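Long-range contacts in 4-alpha-glucanotransferase (Corynebacterium glutamicum, PDB 5B68), which belongs to the amylomaltases (disproportionating enzymes), with a TIM-type barrel core and an N-terminal beta sandwich domain: residues 238-242 / 443-449; 244-250 / 290-296; 328-332 / 352-357. One frame throughout, in Å; residues are numbered along the deposited sequence.

How the contacts relate
Both loop segments, 238-242 and 244-250, lie in the long excursion between barrel strands 215-218 and 382-387, and so do the helices of contacts 2 and 3. Contact 1 joins the early part of this excursion to helix 441-452, which precedes barrel strand 456-459. The other two are nested inside the loop it closes, in series: contact 2 reaches helix 286-301, and contact 3 pairs helices 307-338 and 349-376. Centres lie about 21 Å (1 to 2), 17 Å (1 to 3) and 15 Å (2 to 3) apart. T238 packs on W330, linking contacts 1 and 3. Together they tie a mainly helical insertion to itself and to the barrel.

Contact 1 of 3, residues 238-242 / 443-449; sequences TTRRF and WRNLLRT. With SO4 (sulfate ion), chain K; SO4 (sulfate ion), chain F.
A water molecule couples R241 to T449: it accepts a hydrogen bond from R241 NE at 3.0 Å, in the plane of the guanidinium, and lies 2.6 Å from T449 OG1. The arginine reaches it because its chain is extended from CG to NE, with CG anti to the backbone N (chi1 -178°), and so runs beside N445 with both side chains pointing the same way. Its guanidinium is sandwiched. N445 CB lies below one face, while F242 CZ stands 3.4 Å above the other, toward its rim. The amide of N445 is turned 62° from the guanidinium plane. Beyond the sandwich, R241 NH1 forms a salt bridge with E320 of helix 307-338. At the backbone end of the arginine, T449 CG2 is pressed against R241 O at 3.1 Å, a close approach for a methyl carbon.

The loop 238-242 follows strand 215-218 of the TIM-type barrel, and helix 441-452 meets it next to another barrel strand, 382-387, where L387 touches R240, W443 and L446. L446 CD2 approaches R240 NH1 over a face of the guanidinium, at 4.0 Å, and the same NH1 comes near W443 CZ3, the two flat groups being 28° apart. The polar end of R240 is occupied elsewhere, NH2 by A388 O and NE by a bound glycerol. Within the loop, T239 OG1 accepts from R241 N in an ST turn.

On the helix side, R444 NE donates to N445 OD1 at 3.1 Å, with the oxygen in the guanidinium plane, which restrains the N445 amide. R444 NH1 and NH2 grip two oxygens of one sulfate ion, NH1 to O3 at 2.6 Å, while R448 NH1 holds a second sulfate only weakly.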
loop_
_atom_site.group_PDB
_atom_site.type_symbol
_atom_site.label_atom_id
_atom_site.label_comp_id
_atom_site.label_asym_id
_atom_site.label_seq_id
_atom_site.Cartn_x
_atom_site.Cartn_y
_atom_site.Cartn_z
ATOM N N THR A 238 -3.592 -2.354 11.109
ATOM C CA THR A 238 -3.739 -3.712 11.736
ATOM C C THR A 238 -4.014 -4.769 10.675
ATOM O O THR A 238 -3.766 -5.972 10.895
ATOM C CB THR A 238 -4.824 -3.696 12.865
ATOM O OG1 THR A 238 -4.501 -4.685 13.882
ATOM C CG2 THR A 238 -6.168 -3.922 12.346
ATOM N N THR A 239 -4.427 -4.346 9.496
ATOM C CA THR A 239 -4.746 -5.249 8.386
ATOM C C THR A 239 -4.491 -4.382 7.157
ATOM O O THR A 239 -4.520 -3.133 7.268
ATOM C CB THR A 239 -6.217 -5.728 8.444
ATOM O OG1 THR A 239 -6.574 -6.541 7.311
ATOM C CG2 THR A 239 -7.283 -4.556 8.569
ATOM N N ARG A 240 -4.255 -4.992 6.006
ATOM C CA ARG A 240 -4.281 -4.269 4.753
ATOM C C ARG A 240 -5.555 -4.570 3.932
ATOM O O ARG A 240 -5.732 -4.116 2.776
ATOM C CB ARG A 240 -3.024 -4.563 3.944
ATOM C CG ARG A 240 -1.823 -3.995 4.643
ATOM C CD ARG A 240 -0.620 -4.020 3.780
ATOM N NE ARG A 240 -0.218 -5.370 3.362
ATOM C CZ ARG A 240 0.477 -5.612 2.253
ATOM N NH1 ARG A 240 0.851 -6.879 1.977
ATOM N NH2 ARG A 240 0.820 -4.601 1.415
ATOM N N ARG A 241 -6.462 -5.334 4.487
ATOM C CA ARG A 241 -7.660 -5.681 3.765
ATOM C C ARG A 241 -8.843 -4.811 4.183
ATOM O O ARG A 241 -9.466 -4.198 3.375
ATOM C CB ARG A 241 -8.019 -7.118 4.026
ATOM C CG ARG A 241 -9.246 -7.597 3.284
ATOM C CD ARG A 241 -9.519 -9.082 3.323
ATOM N NE ARG A 241 -10.842 -9.342 2.847
ATOM C CZ ARG A 241 -11.432 -10.541 2.870
ATOM N NH1 ARG A 241 -12.702 -10.615 2.528
ATOM N NH2 ARG A 241 -10.762 -11.658 3.264
ATOM N N PHE A 242 -9.146 -4.834 5.464
ATOM C CA PHE A 242 -10.298 -4.136 5.974
ATOM C C PHE A 242 -10.065 -2.661 6.228
ATOM O O PHE A 242 -8.955 -2.214 6.231
ATOM C CB PHE A 242 -10.868 -4.883 7.161
ATOM C CG PHE A 242 -11.225 -6.279 6.815
ATOM C CD1 PHE A 242 -12.367 -6.537 6.122
ATOM C CD2 PHE A 242 -10.369 -7.304 7.096
ATOM C CE1 PHE A 242 -12.687 -7.816 5.763
ATOM C CE2 PHE A 242 -10.675 -8.585 6.739
ATOM C CZ PHE A 242 -11.838 -8.837 6.074
ATOM N N TRP A 443 -3.162 -12.239 -0.521
ATOM C CA TRP A 443 -2.705 -11.106 -1.376
ATOM C C TRP A 443 -3.874 -10.710 -2.308
ATOM O O TRP A 443 -4.247 -9.520 -2.431
ATOM C CB TRP A 443 -1.483 -11.540 -2.174
ATOM C CG TRP A 443 -0.910 -10.557 -3.136
ATOM C CD1 TRP A 443 -0.515 -10.837 -4.392
ATOM C CD2 TRP A 443 -0.515 -9.203 -2.890
ATOM N NE1 TRP A 443 -0.002 -9.722 -4.996
ATOM C CE2 TRP A 443 0.078 -8.726 -4.075
ATOM C CE3 TRP A 443 -0.592 -8.352 -1.793
ATOM C CZ2 TRP A 443 0.536 -7.413 -4.213
ATOM C CZ3 TRP A 443 -0.160 -7.075 -1.905
ATOM C CH2 TRP A 443 0.436 -6.599 -3.124
ATOM N N ARG A 444 -4.509 -11.711 -2.985
ATOM C CA ARG A 444 -5.689 -11.454 -3.746
ATOM C C ARG A 444 -6.780 -10.678 -2.958
ATOM O O ARG A 444 -7.351 -9.710 -3.468
ATOM C CB ARG A 444 -6.368 -12.768 -4.239
ATOM C CG ARG A 444 -7.591 -12.476 -5.102
ATOM C CD ARG A 444 -8.335 -13.764 -5.446
ATOM N NE ARG A 444 -9.070 -14.247 -4.308
ATOM C CZ ARG A 444 -9.765 -15.396 -4.271
ATOM N NH1 ARG A 444 -9.787 -16.187 -5.333
ATOM N NH2 ARG A 444 -10.385 -15.792 -3.132
ATOM N N ASN A 445 -7.082 -11.155 -1.750
ATOM C CA ASN A 445 -8.238 -10.634 -1.045
ATOM C C ASN A 445 -8.000 -9.181 -0.578
ATOM O O ASN A 445 -8.946 -8.354 -0.676
ATOM C CB ASN A 445 -8.578 -11.544 0.131
ATOM C CG ASN A 445 -9.206 -12.868 -0.327
ATOM O OD1 ASN A 445 -9.511 -13.058 -1.481
ATOM N ND2 ASN A 445 -9.429 -13.739 0.608
ATOM N N LEU A 446 -6.792 -8.864 -0.104
ATOM C CA LEU A 446 -6.522 -7.481 0.295
ATOM C C LEU A 446 -6.588 -6.554 -0.949
ATOM O O LEU A 446 -7.244 -5.489 -0.912
ATOM C CB LEU A 446 -5.278 -7.349 1.098
ATOM C CG LEU A 446 -3.933 -7.332 0.399
ATOM C CD1 LEU A 446 -3.518 -5.959 -0.130
ATOM C CD2 LEU A 446 -2.922 -7.868 1.330
ATOM N N LEU A 447 -6.020 -7.013 -2.071
ATOM C CA LEU A 447 -6.075 -6.229 -3.271
ATOM C C LEU A 447 -7.488 -6.003 -3.773
ATOM O O LEU A 447 -7.866 -4.879 -4.237
ATOM C CB LEU A 447 -5.204 -6.834 -4.392
ATOM C CG LEU A 447 -3.706 -6.811 -4.228
ATOM C CD1 LEU A 447 -2.974 -7.724 -5.223
ATOM C CD2 LEU A 447 -3.231 -5.362 -4.371
ATOM N N ARG A 448 -8.273 -7.076 -3.815
ATOM C CA ARG A 448 -9.587 -6.924 -4.313
ATOM C C ARG A 448 -10.425 -5.897 -3.465
ATOM O O ARG A 448 -11.200 -5.143 -4.008
ATOM C CB ARG A 448 -10.292 -8.279 -4.317
ATOM C CG ARG A 448 -11.646 -8.219 -4.895
ATOM C CD ARG A 448 -12.092 -9.551 -5.368
ATOM N NE ARG A 448 -11.232 -10.111 -6.399
ATOM C CZ ARG A 448 -11.487 -11.247 -7.020
ATOM N NH1 ARG A 448 -12.585 -11.934 -6.704
ATOM N NH2 ARG A 448 -10.659 -11.729 -7.948
ATOM N N THR A 449 -10.254 -5.895 -2.157
ATOM C CA THR A 449 -10.934 -4.925 -1.299
ATOM C C THR A 449 -10.416 -3.476 -1.536
ATOM O O THR A 449 -11.218 -2.551 -1.724
ATOM C CB THR A 449 -10.843 -5.325 0.143
ATOM O OG1 THR A 449 -11.518 -6.594 0.297
ATOM C CG2 THR A 449 -11.508 -4.285 1.020
HETATM S S SO4 K . -11.672 -19.087 -4.321
HETATM O O1 SO4 K . -12.909 -19.692 -4.885
HETATM O O2 SO4 K . -10.869 -20.076 -3.555
HETATM O O3 SO4 K . -10.810 -18.577 -5.435
HETATM O O4 SO4 K . -12.147 -18.030 -3.393
HETATM S S SO4 F . -16.437 -10.362 -6.110
HETATM O O1 SO4 F . -17.412 -11.430 -5.768
HETATM O O2 SO4 F . -15.942 -10.536 -7.484
HETATM O O3 SO4 F . -15.318 -10.461 -5.108
HETATM O O4 SO4 F . -17.157 -9.095 -6.137
HETATM O O HOH W 1 -12.684 -6.989 2.595
#

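Contact 2 of 3, residues 244-250 / 290-296; sequences NPIYIRV and YAAKLQV
K293 reaches loop 244-250 with its chain fully extended beyond CG, which carries NZ to I246 and I248, while Y290, its CG anti to the backbone N (chi1 -165°), lays its ring against I246. The lysine ammonium bonds two backbone oxygens, I248 O at 2.7 Å and I246 O at 3.0 Å. Neither approach lies in the carbonyl plane: NZ is tilted 27° from that of I246 and stands 37° above that of I248. The pair of bonds satisfies two buried carbonyls, and probably favours the charged lysine.

The I246 and Y290 side chains cross at about a right angle, with I246 CB over one face of the ring and CG1 3.7 Å from Y290 CD1. The opposite face is covered by L294 CD1 from the same helix, so the ring is held between two aliphatic groups. Its hydroxyl binds E225 O, touches P245 CD, and shares a water with N244 OD1, which that water reaches only weakly. Farther along, V250 CG2 packs against V296 CG1 at 3.8 Å, extending the apolar part of the contact.

N244 OD1 also accepts from I246 N at 3.0 Å, from above its own carbonyl plane. This closes an Asx turn at the start of the 3-10 segment 245-247, a compact turn within the long loop that follows barrel strand 215-218, held to helix 286-301 by the two K293 bonds.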
loop_
_atom_site.group_PDB
_atom_site.type_symbol
_atom_site.label_atom_id
_atom_site.label_comp_id
_atom_site.label_asym_id
_atom_site.label_seq_id
_atom_site.Cartn_x
_atom_site.Cartn_y
_atom_site.Cartn_z
ATOM N N ASN A 244 -10.730 1.320 7.947
ATOM C CA ASN A 244 -10.775 1.974 9.272
ATOM C C ASN A 244 -12.184 2.601 9.449
ATOM O O ASN A 244 -12.548 3.517 8.759
ATOM C CB ASN A 244 -9.697 3.053 9.371
ATOM C CG ASN A 244 -9.469 3.510 10.773
ATOM O OD1 ASN A 244 -10.368 3.412 11.592
ATOM N ND2 ASN A 244 -8.272 3.990 11.075
ATOM N N PRO A 245 -13.001 2.075 10.383
ATOM C CA PRO A 245 -14.284 2.683 10.656
ATOM C C PRO A 245 -14.278 4.105 11.227
ATOM O O PRO A 245 -15.332 4.692 11.232
ATOM C CB PRO A 245 -14.974 1.666 11.636
ATOM C CG PRO A 245 -14.112 0.436 11.560
ATOM C CD PRO A 245 -12.720 0.970 11.331
ATOM N N ILE A 246 -13.125 4.657 11.582
ATOM C CA ILE A 246 -13.027 6.058 12.002
ATOM C C ILE A 246 -13.541 7.050 10.981
ATOM O O ILE A 246 -13.931 8.182 11.344
ATOM C CB ILE A 246 -11.653 6.422 12.428
ATOM C CG1 ILE A 246 -11.707 7.575 13.467
ATOM C CG2 ILE A 246 -10.682 6.711 11.275
ATOM C CD1 ILE A 246 -10.327 7.911 13.959
ATOM N N TYR A 247 -13.556 6.606 9.730
ATOM C CA TYR A 247 -13.975 7.416 8.604
ATOM C C TYR A 247 -15.483 7.410 8.313
ATOM O O TYR A 247 -15.933 8.155 7.485
ATOM C CB TYR A 247 -13.212 7.011 7.344
ATOM C CG TYR A 247 -11.724 7.270 7.368
ATOM C CD1 TYR A 247 -11.222 8.556 7.368
ATOM C CD2 TYR A 247 -10.824 6.227 7.356
ATOM C CE1 TYR A 247 -9.873 8.790 7.378
ATOM C CE2 TYR A 247 -9.485 6.455 7.366
ATOM C CZ TYR A 247 -9.009 7.741 7.378
ATOM O OH TYR A 247 -7.673 7.943 7.374
ATOM N N ILE A 248 -16.250 6.568 8.992
ATOM C CA ILE A 248 -17.646 6.553 8.812
ATOM C C ILE A 248 -18.257 7.899 9.230
ATOM O O ILE A 248 -17.907 8.432 10.321
ATOM C CB ILE A 248 -18.288 5.460 9.664
ATOM C CG1 ILE A 248 -17.875 4.053 9.155
ATOM C CG2 ILE A 248 -19.786 5.592 9.626
ATOM C CD1 ILE A 248 -18.301 2.947 10.119
ATOM N N ARG A 249 -19.132 8.449 8.396
ATOM C CA ARG A 249 -19.939 9.580 8.817
ATOM C C ARG A 249 -21.238 9.011 9.300
ATOM O O ARG A 249 -22.038 8.527 8.534
ATOM C CB ARG A 249 -20.248 10.552 7.697
ATOM C CG ARG A 249 -21.201 11.635 8.176
ATOM C CD ARG A 249 -21.248 12.864 7.302
ATOM N NE ARG A 249 -20.001 13.603 7.261
ATOM C CZ ARG A 249 -19.888 14.767 6.649
ATOM N NH1 ARG A 249 -20.948 15.284 6.069
ATOM N NH2 ARG A 249 -18.739 15.401 6.602
ATOM N N VAL A 250 -21.449 9.103 10.589
ATOM C CA VAL A 250 -22.548 8.337 11.178
ATOM C C VAL A 250 -23.888 8.827 10.749
ATOM O O VAL A 250 -24.859 8.050 10.597
ATOM C CB VAL A 250 -22.411 8.248 12.735
ATOM C CG1 VAL A 250 -21.070 7.659 13.158
ATOM C CG2 VAL A 250 -22.672 9.602 13.410
ATOM N N TYR A 290 -12.922 8.951 17.664
ATOM C CA TYR A 290 -13.210 7.522 17.358
ATOM C C TYR A 290 -14.138 6.937 18.435
ATOM O O TYR A 290 -15.161 6.312 18.133
ATOM C CB TYR A 290 -11.898 6.746 17.298
ATOM C CG TYR A 290 -11.951 5.373 16.650
ATOM C CD1 TYR A 290 -12.999 4.986 15.828
ATOM C CD2 TYR A 290 -10.929 4.466 16.900
ATOM C CE1 TYR A 290 -12.995 3.700 15.223
ATOM C CE2 TYR A 290 -10.904 3.215 16.274
ATOM C CZ TYR A 290 -11.951 2.840 15.460
ATOM O OH TYR A 290 -11.884 1.581 14.866
ATOM N N ALA A 291 -13.750 7.195 19.672
ATOM C CA ALA A 291 -14.554 6.744 20.816
ATOM C C ALA A 291 -15.979 7.239 20.705
ATOM O O ALA A 291 -16.907 6.494 20.920
ATOM C CB ALA A 291 -13.913 7.164 22.141
ATOM N N ALA A 292 -16.161 8.498 20.323
ATOM C CA ALA A 292 -17.499 9.038 20.171
ATOM C C ALA A 292 -18.300 8.442 19.001
ATOM O O ALA A 292 -19.480 8.094 19.122
ATOM C CB ALA A 292 -17.406 10.558 20.058
ATOM N N LYS A 293 -17.643 8.275 17.833
ATOM C CA LYS A 293 -18.313 7.579 16.755
ATOM C C LYS A 293 -18.725 6.139 17.148
ATOM O O LYS A 293 -19.788 5.701 16.808
ATOM C CB LYS A 293 -17.428 7.562 15.502
ATOM C CG LYS A 293 -17.328 8.953 14.825
ATOM C CD LYS A 293 -16.664 8.875 13.453
ATOM C CE LYS A 293 -16.506 10.297 12.816
ATOM N NZ LYS A 293 -16.140 10.181 11.384
ATOM N N LEU A 294 -17.823 5.436 17.810
ATOM C CA LEU A 294 -18.077 4.014 18.150
ATOM C C LEU A 294 -19.315 3.925 19.057
ATOM O O LEU A 294 -20.191 3.069 18.889
ATOM C CB LEU A 294 -16.863 3.380 18.786
ATOM C CG LEU A 294 -15.732 3.069 17.804
ATOM C CD1 LEU A 294 -14.365 2.935 18.439
ATOM C CD2 LEU A 294 -16.142 1.857 16.977
ATOM N N GLN A 295 -19.421 4.873 19.976
ATOM C CA GLN A 295 -20.574 4.934 20.842
ATOM C C GLN A 295 -21.875 5.142 20.077
ATOM O O GLN A 295 -22.881 4.498 20.344
ATOM C CB GLN A 295 -20.395 6.029 21.880
ATOM C CG GLN A 295 -21.610 6.172 22.767
ATOM C CD GLN A 295 -21.338 7.143 23.885
ATOM O OE1 GLN A 295 -21.549 6.825 25.058
ATOM N NE2 GLN A 295 -20.807 8.321 23.535
ATOM N N VAL A 296 -21.875 6.044 19.101
ATOM C CA VAL A 296 -23.037 6.219 18.296
ATOM C C VAL A 296 -23.322 4.987 17.435
ATOM O O VAL A 296 -24.497 4.604 17.255
ATOM C CB VAL A 296 -22.865 7.453 17.339
ATOM C CG1 VAL A 296 -24.021 7.560 16.376
ATOM C CG2 VAL A 296 -22.659 8.707 18.195
HETATM O O HOH W 2 -9.452 1.204 13.112
#

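Contact 3 of 3, residues 328-332 / 352-357; sequences ATWCA and LTMFYM
C331 CB sits squarely over the Y356 ring, 3.5 Å from its centroid and 13° off the ring normal, a CH-pi contact at the tight core of this helix pair. A chi1 of -68° swings the Y356 ring toward helix 307-338, and the turn about chi2 brings its face under C331 CB; F355 CD2 covers the opposite face. C331 SG adds an oblique sulfur-aromatic contact. Next to the ring, A328 CB is wedged among T353 O, Y356 CB and M357 CG, the last at 3.5 Å, closer than usual for two carbons. A332 CB, 3.7 Å from L352 CB, continues the row one turn along. Two small alanines facing the partner helix fit an axis separation of 7.8 Å, at an angle of 123° between the N-to-C directions of the short segments.

The threonine flank is partly exposed and less intimately packed with apolar groups. There T329 and T353 cross obliquely, T329 OG1 lying 3.5 Å from T353 CG2. The two hydroxyls do not bond to each other; each turns back to its own helix, T329 OG1 to I325 O and T353 OG1 to R349 O.

In the insertion between barrel strands 215-218 and 382-387, this pairing joins helix 307-338 to helix 349-376. No hydrogen bond links the two segments, though the Y356 hydroxyl reaches E335 farther along helix 307-338. Cohesion between 328-332 and 352-357 therefore comes from close fit and from aliphatic-aromatic contact, with the threonine hydroxyls already satisfied by main-chain oxygens.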
loop_
_atom_site.group_PDB
_atom_site.type_symbol
_atom_site.label_atom_id
_atom_site.label_comp_id
_atom_site.label_asym_id
_atom_site.label_seq_id
_atom_site.Cartn_x
_atom_site.Cartn_y
_atom_site.Cartn_z
ATOM N N ALA A 328 -13.245 -9.545 12.343
ATOM C CA ALA A 328 -14.293 -9.039 13.245
ATOM C C ALA A 328 -14.212 -9.758 14.614
ATOM O O ALA A 328 -14.420 -9.148 15.637
ATOM C CB ALA A 328 -15.643 -9.232 12.637
ATOM N N THR A 329 -13.870 -11.035 14.589
ATOM C CA THR A 329 -13.726 -11.807 15.834
ATOM C C THR A 329 -12.514 -11.313 16.606
ATOM O O THR A 329 -12.567 -11.157 17.810
ATOM C CB THR A 329 -13.603 -13.308 15.551
ATOM O OG1 THR A 329 -14.759 -13.754 14.832
ATOM C CG2 THR A 329 -13.395 -14.079 16.850
ATOM N N TRP A 330 -11.406 -11.045 15.917
ATOM C CA TRP A 330 -10.238 -10.452 16.496
ATOM C C TRP A 330 -10.609 -9.100 17.137
ATOM O O TRP A 330 -10.160 -8.824 18.261
ATOM C CB TRP A 330 -9.086 -10.278 15.472
ATOM C CG TRP A 330 -7.876 -9.603 16.005
ATOM C CD1 TRP A 330 -6.781 -10.181 16.529
ATOM C CD2 TRP A 330 -7.643 -8.178 16.051
ATOM N NE1 TRP A 330 -5.883 -9.205 16.948
ATOM C CE2 TRP A 330 -6.405 -7.979 16.660
ATOM C CE3 TRP A 330 -8.379 -7.068 15.626
ATOM C CZ2 TRP A 330 -5.870 -6.696 16.882
ATOM C CZ3 TRP A 330 -7.833 -5.763 15.853
ATOM C CH2 TRP A 330 -6.615 -5.615 16.464
ATOM N N CYS A 331 -11.386 -8.272 16.440
ATOM C CA CYS A 331 -11.826 -6.990 17.045
ATOM C C CYS A 331 -12.637 -7.207 18.345
ATOM O O CYS A 331 -12.408 -6.544 19.309
ATOM C CB CYS A 331 -12.698 -6.197 16.134
ATOM S SG CYS A 331 -11.730 -5.640 14.642
ATOM N N ALA A 332 -13.554 -8.145 18.299
ATOM C CA ALA A 332 -14.364 -8.507 19.494
ATOM C C ALA A 332 -13.471 -8.937 20.636
ATOM O O ALA A 332 -13.586 -8.435 21.794
ATOM C CB ALA A 332 -15.372 -9.584 19.084
ATOM N N LEU A 352 -20.807 -9.010 19.267
ATOM C CA LEU A 352 -19.683 -8.097 19.062
ATOM C C LEU A 352 -19.038 -8.364 17.709
ATOM O O LEU A 352 -18.677 -7.422 17.006
ATOM C CB LEU A 352 -18.605 -8.227 20.128
ATOM C CG LEU A 352 -18.763 -7.501 21.446
ATOM C CD1 LEU A 352 -17.598 -7.868 22.318
ATOM C CD2 LEU A 352 -18.812 -5.971 21.194
ATOM N N THR A 353 -18.868 -9.648 17.354
ATOM C CA THR A 353 -18.320 -10.015 16.036
ATOM C C THR A 353 -19.197 -9.433 14.927
ATOM O O THR A 353 -18.722 -8.824 13.933
ATOM C CB THR A 353 -18.132 -11.557 15.922
ATOM O OG1 THR A 353 -17.146 -12.009 16.850
ATOM C CG2 THR A 353 -17.758 -11.947 14.487
ATOM N N MET A 354 -20.496 -9.555 15.091
ATOM C CA MET A 354 -21.435 -9.089 14.105
ATOM C C MET A 354 -21.353 -7.562 13.921
ATOM O O MET A 354 -21.499 -7.069 12.809
ATOM C CB MET A 354 -22.837 -9.493 14.471
ATOM C CG MET A 354 -23.854 -9.151 13.413
ATOM S SD MET A 354 -23.630 -9.885 11.785
ATOM C CE MET A 354 -24.216 -11.559 12.076
ATOM N N PHE A 355 -21.193 -6.865 15.057
ATOM C CA PHE A 355 -21.017 -5.400 15.064
ATOM C C PHE A 355 -19.789 -5.013 14.242
ATOM O O PHE A 355 -19.887 -4.077 13.428
ATOM C CB PHE A 355 -20.831 -4.910 16.471
ATOM C CG PHE A 355 -20.437 -3.446 16.558
ATOM C CD1 PHE A 355 -21.392 -2.452 16.345
ATOM C CD2 PHE A 355 -19.144 -3.112 16.914
ATOM C CE1 PHE A 355 -21.024 -1.106 16.449
ATOM C CE2 PHE A 355 -18.794 -1.786 17.039
ATOM C CZ PHE A 355 -19.760 -0.800 16.799
ATOM N N TYR A 356 -18.682 -5.730 14.404
ATOM C CA TYR A 356 -17.475 -5.362 13.611
ATOM C C TYR A 356 -17.623 -5.722 12.156
ATOM O O TYR A 356 -17.093 -5.009 11.253
ATOM C CB TYR A 356 -16.206 -5.872 14.269
ATOM C CG TYR A 356 -15.911 -5.188 15.558
ATOM C CD1 TYR A 356 -15.439 -3.880 15.558
ATOM C CD2 TYR A 356 -16.138 -5.824 16.822
ATOM C CE1 TYR A 356 -15.174 -3.203 16.726
ATOM C CE2 TYR A 356 -15.857 -5.159 18.001
ATOM C CZ TYR A 356 -15.368 -3.829 17.947
ATOM O OH TYR A 356 -15.044 -3.123 19.092
ATOM N N MET A 357 -18.393 -6.754 11.855
ATOM C CA MET A 357 -18.744 -7.069 10.453
ATOM C C MET A 357 -19.560 -5.957 9.832
ATOM O O MET A 357 -19.317 -5.469 8.674
ATOM C CB MET A 357 -19.448 -8.425 10.355
ATOM C CG MET A 357 -18.537 -9.574 10.784
ATOM S SD MET A 357 -19.502 -11.145 10.917
ATOM C CE MET A 357 -19.679 -11.479 9.201
#